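Side-chain contact in rifin (PDB 7JZK), which is a variant surface antigen of Plasmodium falciparum whose V2 domain, the part crystallised here, binds the LAIR1 ectodomain carried by an antibody and probably the LAIR1 receptor itself: residues Asn29-Ile32 with Gly33-Lys36. Numbering follows the deposited sequence.
Sequences NAII and GALK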
loop_
_atom_site.group_PDB
_atom_site.type_symbol
_atom_site.label_atom_id
_atom_site.label_comp_id
_atom_site.label_asym_id
_atom_site.label_seq_id
_atom_site.Cartn_x
_atom_site.Cartn_y
_atom_site.Cartn_z
ATOM N N ASN B 29 -19.704 -13.167 10.271
ATOM C CA ASN B 29 -18.725 -14.214 10.022
ATOM C C ASN B 29 -18.428 -14.357 8.540
ATOM O O ASN B 29 -17.277 -14.588 8.161
ATOM C CB ASN B 29 -19.211 -15.541 10.596
ATOM C CG ASN B 29 -19.219 -15.544 12.098
ATOM O OD1 ASN B 29 -18.969 -14.516 12.724
ATOM N ND2 ASN B 29 -19.520 -16.693 12.693
ATOM N N ALA B 30 -19.442 -14.202 7.684
ATOM C CA ALA B 30 -19.206 -14.328 6.249
ATOM C C ALA B 30 -18.301 -13.214 5.731
ATOM O O ALA B 30 -17.348 -13.468 4.977
ATOM C CB ALA B 30 -20.537 -14.338 5.495
ATOM N N ILE B 31 -18.573 -11.966 6.126
ATOM C CA ILE B 31 -17.711 -10.921 5.576
ATOM C C ILE B 31 -16.328 -11.003 6.190
ATOM O O ILE B 31 -15.333 -10.693 5.530
ATOM C CB ILE B 31 -18.272 -9.497 5.736
ATOM C CG1 ILE B 31 -17.543 -8.561 4.770
ATOM C CG2 ILE B 31 -18.028 -8.983 7.124
ATOM C CD1 ILE B 31 -17.546 -9.017 3.324
ATOM N N ILE B 32 -16.225 -11.452 7.436
ATOM C CA ILE B 32 -14.920 -11.490 8.067
ATOM C C ILE B 32 -14.082 -12.549 7.392
ATOM O O ILE B 32 -12.916 -12.321 7.059
ATOM C CB ILE B 32 -15.033 -11.717 9.591
ATOM C CG1 ILE B 32 -15.516 -10.441 10.295
ATOM C CG2 ILE B 32 -13.679 -12.217 10.147
ATOM C CD1 ILE B 32 -16.117 -10.695 11.700
ATOM N N GLY B 33 -14.653 -13.732 7.189
ATOM C CA GLY B 33 -13.928 -14.758 6.472
ATOM C C GLY B 33 -13.498 -14.308 5.096
ATOM O O GLY B 33 -12.384 -14.596 4.672
ATOM N N ALA B 34 -14.380 -13.604 4.375
ATOM C CA ALA B 34 -14.029 -13.172 3.025
ATOM C C ALA B 34 -12.855 -12.179 3.034
ATOM O O ALA B 34 -11.912 -12.306 2.238
ATOM C CB ALA B 34 -15.262 -12.565 2.347
ATOM N N LEU B 35 -12.858 -11.231 3.983
ATOM C CA LEU B 35 -11.771 -10.259 4.074
ATOM C C LEU B 35 -10.472 -10.906 4.517
ATOM O O LEU B 35 -9.396 -10.591 3.989
ATOM C CB LEU B 35 -12.137 -9.185 5.078
ATOM C CG LEU B 35 -13.370 -8.404 4.698
ATOM C CD1 LEU B 35 -13.642 -7.484 5.860
ATOM C CD2 LEU B 35 -13.078 -7.671 3.411
ATOM N N LYS B 36 -10.563 -11.859 5.443
ATOM C CA LYS B 36 -9.381 -12.550 5.930
ATOM C C LYS B 36 -8.760 -13.404 4.837
ATOM O O LYS B 36 -7.546 -13.412 4.648
ATOM C CB LYS B 36 -9.773 -13.427 7.126
ATOM C CG LYS B 36 -8.742 -13.547 8.250
ATOM C CD LYS B 36 -9.046 -14.682 9.231
ATOM C CE LYS B 36 -10.329 -14.430 9.968
ATOM N NZ LYS B 36 -10.508 -12.989 10.273
#
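The carbonyl oxygen of I32 accepts the backbone N-H of K36 (K36 N to I32 O 2.9 Å), and the CB of K36 rests 3.3 Å from that same I32 O. This is one rung of an unbroken i to i+4 ladder, the regular alpha-helical pattern of the long helix 13-39 in the RIFIN V2 domain: G33 N bonds N29 O at 2.9 Å, with A34 to A30 and L35 to I31 completing the turn. The side chains of I32 and K36 run alongside each other, pointing the same way. Methyl CG2 of I32, set anti to the backbone N beside the carbonyl carbon, meets the lysine ammonium, K36 NZ lying 3.3 Å from it. The lysine chain folds back to get there, bent at chi3 (-64°), which sets CE 4.0 Å from I32 CG2, and again at chi4 (-37°), which swings NZ toward the same methyl. On the inner side I31 and L35 slant across one another, CG1 of I31 4.2 Å from CG of L35, while I31 CD1 reaches the methyl of A34 at 4.3 Å. Residues 29-36 pack against three other helices: I31, I32 and L35 on F53 of helix 49-55, L35 also on I64 and I68 of helix 61-75, and A30, I31 and A34 on A123, V120 and L119 of helix 108-126.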